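Putative glycosyltransferase (GalT1) (Streptococcus parasanguinis FW213, PDB 5HEA) is a putative glycosyltransferase whose C-terminal part, hexameric in this crystal structure, contains a GT-A-type family 2 domain that probably binds a nucleotide-sugar donor. Local coordinates at residues S49-C52 / E53-K57; D95-E98 / E99-E103. All coordinates share one frame; numbering follows the deposited sequence.

Contact 1. Residues S49-C52 / E53-K57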
loop_
_atom_site.group_PDB
_atom_site.type_symbol
_atom_site.label_atom_id
_atom_site.label_comp_id
_atom_site.label_asym_id
_atom_site.label_seq_id
_atom_site.Cartn_x
_atom_site.Cartn_y
_atom_site.Cartn_z
ATOM N N SER A 49 -10.279 20.255 -19.525
ATOM C CA SER A 49 -8.975 20.470 -20.158
ATOM C C SER A 49 -9.123 20.979 -21.591
ATOM O O SER A 49 -8.373 21.843 -22.034
ATOM C CB SER A 49 -8.163 19.173 -20.166
ATOM O OG SER A 49 -8.749 18.229 -21.046
ATOM N N ILE A 50 -10.104 20.441 -22.307
ATOM C CA ILE A 50 -10.343 20.812 -23.698
ATOM C C ILE A 50 -10.964 22.206 -23.767
ATOM O O ILE A 50 -10.647 22.998 -24.655
ATOM C CB ILE A 50 -11.233 19.747 -24.411
ATOM C CG1 ILE A 50 -10.366 18.726 -25.160
ATOM C CG2 ILE A 50 -12.186 20.379 -25.408
ATOM C CD1 ILE A 50 -9.251 18.128 -24.360
ATOM N N ILE A 51 -11.831 22.519 -22.809
ATOM C CA ILE A 51 -12.369 23.875 -22.705
ATOM C C ILE A 51 -11.240 24.884 -22.439
ATOM O O ILE A 51 -11.216 25.950 -23.036
ATOM C CB ILE A 51 -13.479 23.961 -21.632
ATOM C CG1 ILE A 51 -14.720 23.201 -22.126
ATOM C CG2 ILE A 51 -13.811 25.430 -21.290
ATOM C CD1 ILE A 51 -15.691 22.799 -21.032
ATOM N N CYS A 52 -10.291 24.531 -21.572
ATOM C CA CYS A 52 -9.144 25.403 -21.312
ATOM C C CYS A 52 -8.350 25.687 -22.590
ATOM O O CYS A 52 -7.986 26.837 -22.867
ATOM C CB CYS A 52 -8.219 24.784 -20.264
ATOM S SG CYS A 52 -8.899 24.795 -18.563
ATOM N N GLU A 53 -8.075 24.632 -23.354
ATOM C CA GLU A 53 -7.310 24.752 -24.599
ATOM C C GLU A 53 -8.000 25.647 -25.618
ATOM O O GLU A 53 -7.357 26.467 -26.268
ATOM C CB GLU A 53 -7.044 23.372 -25.210
ATOM C CG GLU A 53 -6.018 22.546 -24.451
ATOM C CD GLU A 53 -4.616 23.137 -24.532
ATOM O OE1 GLU A 53 -4.360 23.947 -25.446
ATOM O OE2 GLU A 53 -3.769 22.798 -23.678
ATOM N N GLU A 54 -9.313 25.487 -25.748
ATOM C CA GLU A 54 -10.083 26.280 -26.700
ATOM C C GLU A 54 -10.047 27.763 -26.359
ATOM O O GLU A 54 -9.919 28.590 -27.252
ATOM C CB GLU A 54 -11.525 25.787 -26.782
ATOM C CG GLU A 54 -11.661 24.397 -27.383
ATOM C CD GLU A 54 -13.101 23.904 -27.391
ATOM O OE1 GLU A 54 -13.912 24.405 -26.577
ATOM O OE2 GLU A 54 -13.422 23.017 -28.214
ATOM N N TYR A 55 -10.159 28.108 -25.074
ATOM C CA TYR A 55 -10.080 29.520 -24.674
ATOM C C TYR A 55 -8.666 30.097 -24.868
ATOM O O TYR A 55 -8.511 31.251 -25.261
ATOM C CB TYR A 55 -10.570 29.731 -23.229
ATOM C CG TYR A 55 -12.064 29.927 -23.120
ATOM C CD1 TYR A 55 -12.929 28.838 -23.151
ATOM C CD2 TYR A 55 -12.614 31.199 -23.007
ATOM C CE1 TYR A 55 -14.305 29.009 -23.064
ATOM C CE2 TYR A 55 -13.992 31.381 -22.924
ATOM C CZ TYR A 55 -14.832 30.282 -22.950
ATOM O OH TYR A 55 -16.201 30.441 -22.867
ATOM N N ALA A 56 -7.644 29.292 -24.589
ATOM C CA ALA A 56 -6.256 29.713 -24.790
ATOM C C ALA A 56 -5.988 30.104 -26.247
ATOM O O ALA A 56 -5.165 30.977 -26.525
ATOM C CB ALA A 56 -5.295 28.603 -24.364
ATOM N N LYS A 57 -6.682 29.451 -27.174
ATOM C CA LYS A 57 -6.476 29.714 -28.594
ATOM C C LYS A 57 -7.028 31.067 -29.040
ATOM O O LYS A 57 -6.579 31.611 -30.041
ATOM C CB LYS A 57 -7.074 28.591 -29.446
ATOM C CG LYS A 57 -6.356 27.263 -29.296
ATOM C CD LYS A 57 -7.074 26.138 -30.026
ATOM C CE LYS A 57 -6.321 24.820 -29.837
ATOM N NZ LYS A 57 -6.995 23.667 -30.495
#

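Contact 2. Residues D95-E98 / E99-E103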
loop_
_atom_site.group_PDB
_atom_site.type_symbol
_atom_site.label_atom_id
_atom_site.label_comp_id
_atom_site.label_asym_id
_atom_site.label_seq_id
_atom_site.Cartn_x
_atom_site.Cartn_y
_atom_site.Cartn_z
ATOM N N ASP A 95 -17.253 29.965 -10.269
ATOM C CA ASP A 95 -17.826 31.280 -9.984
ATOM C C ASP A 95 -17.718 32.236 -11.166
ATOM O O ASP A 95 -17.200 31.864 -12.215
ATOM C CB ASP A 95 -17.120 31.881 -8.763
ATOM C CG ASP A 95 -17.258 31.008 -7.523
ATOM O OD1 ASP A 95 -18.297 30.315 -7.401
ATOM O OD2 ASP A 95 -16.335 31.018 -6.667
ATOM N N PHE A 96 -18.224 33.461 -11.000
ATOM C CA PHE A 96 -18.109 34.484 -12.039
ATOM C C PHE A 96 -18.185 35.882 -11.439
ATOM O O PHE A 96 -18.548 36.049 -10.274
ATOM C CB PHE A 96 -19.155 34.292 -13.150
ATOM C CG PHE A 96 -20.575 34.275 -12.652
ATOM C CD1 PHE A 96 -21.104 33.131 -12.070
ATOM C CD2 PHE A 96 -21.381 35.403 -12.771
ATOM C CE1 PHE A 96 -22.404 33.107 -11.610
ATOM C CE2 PHE A 96 -22.700 35.391 -12.319
ATOM C CZ PHE A 96 -23.215 34.244 -11.737
ATOM N N VAL A 97 -17.816 36.886 -12.228
ATOM C CA VAL A 97 -17.671 38.239 -11.705
ATOM C C VAL A 97 -18.279 39.308 -12.615
ATOM O O VAL A 97 -18.515 39.073 -13.807
ATOM C CB VAL A 97 -16.173 38.586 -11.473
ATOM C CG1 VAL A 97 -15.548 37.647 -10.450
ATOM C CG2 VAL A 97 -15.406 38.494 -12.783
ATOM N N GLU A 98 -18.510 40.489 -12.040
ATOM C CA GLU A 98 -18.929 41.665 -12.797
ATOM C C GLU A 98 -17.795 42.100 -13.706
ATOM O O GLU A 98 -16.647 41.757 -13.458
ATOM C CB GLU A 98 -19.259 42.822 -11.848
ATOM C CG GLU A 98 -20.490 42.610 -11.002
ATOM C CD GLU A 98 -21.766 42.786 -11.795
ATOM O OE1 GLU A 98 -21.691 43.276 -12.942
ATOM O OE2 GLU A 98 -22.843 42.432 -11.270
ATOM N N GLU A 99 -18.108 42.874 -14.743
ATOM C CA GLU A 99 -17.086 43.318 -15.691
ATOM C C GLU A 99 -16.125 44.349 -15.099
ATOM O O GLU A 99 -15.023 44.546 -15.627
ATOM C CB GLU A 99 -17.731 43.879 -16.961
ATOM C CG GLU A 99 -18.284 45.278 -16.787
ATOM C CD GLU A 99 -18.910 45.819 -18.058
ATOM O OE1 GLU A 99 -19.343 44.998 -18.896
ATOM O OE2 GLU A 99 -18.962 47.061 -18.215
ATOM N N PHE A 100 -16.542 45.001 -14.012
ATOM C CA PHE A 100 -15.719 46.019 -13.342
ATOM C C PHE A 100 -15.015 45.495 -12.086
ATOM O O PHE A 100 -14.430 46.261 -11.316
ATOM C CB PHE A 100 -16.576 47.239 -12.985
ATOM C CG PHE A 100 -17.838 46.898 -12.250
ATOM C CD1 PHE A 100 -17.809 46.556 -10.905
ATOM C CD2 PHE A 100 -19.062 46.929 -12.902
ATOM C CE1 PHE A 100 -18.975 46.245 -10.223
ATOM C CE2 PHE A 100 -20.234 46.614 -12.222
ATOM C CZ PHE A 100 -20.186 46.273 -10.882
ATOM N N TYR A 101 -15.081 44.187 -11.883
ATOM C CA TYR A 101 -14.511 43.535 -10.698
ATOM C C TYR A 101 -13.045 43.878 -10.440
ATOM O O TYR A 101 -12.684 44.393 -9.374
ATOM C CB TYR A 101 -14.661 42.018 -10.853
ATOM C CG TYR A 101 -13.973 41.179 -9.795
ATOM C CD1 TYR A 101 -14.495 41.088 -8.513
ATOM C CD2 TYR A 101 -12.842 40.431 -10.102
ATOM C CE1 TYR A 101 -13.893 40.300 -7.546
ATOM C CE2 TYR A 101 -12.225 39.636 -9.141
ATOM C CZ TYR A 101 -12.764 39.579 -7.868
ATOM O OH TYR A 101 -12.184 38.807 -6.904
ATOM N N LEU A 102 -12.203 43.591 -11.422
ATOM C CA LEU A 102 -10.765 43.784 -11.295
ATOM C C LEU A 102 -10.403 45.263 -11.146
ATOM O O LEU A 102 -9.579 45.643 -10.298
ATOM C CB LEU A 102 -10.078 43.214 -12.534
ATOM C CG LEU A 102 -8.793 42.407 -12.374
ATOM C CD1 LEU A 102 -8.852 41.505 -11.142
ATOM C CD2 LEU A 102 -8.573 41.587 -13.641
ATOM N N GLU A 103 -11.003 46.086 -11.996
ATOM C CA GLU A 103 -10.785 47.530 -11.970
ATOM C C GLU A 103 -11.056 48.135 -10.584
ATOM O O GLU A 103 -10.252 48.910 -10.068
ATOM C CB GLU A 103 -11.656 48.210 -13.038
ATOM C CG GLU A 103 -11.424 49.709 -13.165
ATOM C CD GLU A 103 -12.389 50.378 -14.136
ATOM O OE1 GLU A 103 -13.281 49.689 -14.687
ATOM O OE2 GLU A 103 -12.253 51.601 -14.346
HETATM O O HOH W 1 -20.851 43.254 -15.309
#

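Contact 1. Residues S49-C52 / E53-K57
Ile-51 and Tyr-55, one turn apart in the helix 48-58, lie side by side and point the same way; Ile-51 CG2 lies 4.0 Å from both CD1 and CE1 of Tyr-55. With CG1 of Ile-51 beside the backbone N (chi1 -70°), CG2 falls anti to that N and is the branch that reaches the ring. The same ring turns an edge to the backbone: Tyr-55 CD1 comes within 3.4 Å of Ile-51 O, which lies in the ring plane.

That oxygen is already used, since it accepts the amide of Tyr-55 at 3.2 Å (Tyr-55 N to Ile-51 O) with an N-H...O angle of 163°. Three similar i to i+4 bonds accompany it: Ser-49 O takes Glu-53 N, Ile-50 O takes Glu-54 N and Cys-52 O takes Ala-56 N, so all four carbonyls of 49-52 have an amide partner in regular alpha-helical fashion. The glutamates approach this backbone most closely with their methylenes, Glu-53 CG lying 3.4 Å from Ser-49 O and Glu-54 CG 3.2 Å from Ile-50 O. Glu-54 OE2 lies 4.0 Å from Ile-50 CG2, a contact of van der Waals kind.

Three polar ends find partners outside the turn. Glu-53 bends at chi2 (-67°) and passes OE2 to NE2 of His-66; Tyr-55 OH is bonded to OD1 of Asp-25; Ser-49 OG makes a weak hydrogen bond to Leu-271 O of the second subunit, whose Arg-272 also packs on Ile-50.

Helix 48-58 is the crossover of the beta-alpha-beta unit formed with parallel strands 35-41 and 62-66. Cys-52 packs on Leu-39 and Ile-64 of those strands, while Ile-51 and Tyr-55 lean on Leu-20 and Leu-24 of helix 20-28.

Contact 2. Residues D95-E98 / E99-E103
Val-97 lays a methyl over the ring of Tyr-101 across a type I beta turn, Glu-98 to Tyr-101, that carries the chain from strand 96-97 into helix 101-110 of the GT-A-type domain. Val-97 CG1 sits 3.9 Å from the centroid of the Tyr-101 ring and only 9° off its normal, a CH-pi contact over the centre of one face. The first torsion of Tyr-101 carries its ring away from its own amide, beside the carbonyl carbon, to where Val-97 covers it, and the OH beyond makes a weak hydrogen bond to the amide of Thr-170.

A second, separate CH-pi contact is made by Glu-98 against Phe-100. Its CB begins the contact over one face of the phenyl ring, 3.8 Å from the Phe-100 centroid and displaced toward the rim. CG follows, 3.7 Å from Phe-100 CZ, and CD continues past CZ and CE2. A bend at chi2 (-75°) folds the chain along the ring, and the carboxylate ends nearly parallel to it, the two planes 8° apart. At the tip the oxygens part company: OE2 is hydrogen-bonded to the hydroxyl of Tyr-214, whereas OE1 lies 3.7 Å from Phe-100 CE2. Phe-100, the N-cap residue of the helix, stacks in addition with His-104.

The turn is closed by Tyr-101 N bonding to Glu-98 O at 3.3 Å, the donor standing well above the carbonyl plane, and that oxygen has a second donor in NE2 of Gln-30. A water ties tip to turn: it gives a short 2.5 Å hydrogen bond to Glu-98 OE1 and accepts one from Glu-99 N at 2.8 Å.

In the fold
Contacts 1 and 2 follow one another in the chain and do not touch: their centres are 21 Å apart and their nearest atoms about 11 Å. Helix 20-28 links them, offering Leu-20 and Leu-24 to contact 1, and Arg-22, Ser-26 and Leu-27 to Phe-96 and Val-97 of contact 2. The centre of contact 1 is about 24 Å from the centre of the chain, beside a second subunit; that of contact 2 is about 15 Å from it, and no other chain of the hexamer touches contact 2. Asp-95 directly follows an Asp-X-Asp sequence, which in GT-A enzymes usually helps hold the metal and nucleotide-sugar, so contact 2 is probably the nearer to the catalytic pocket.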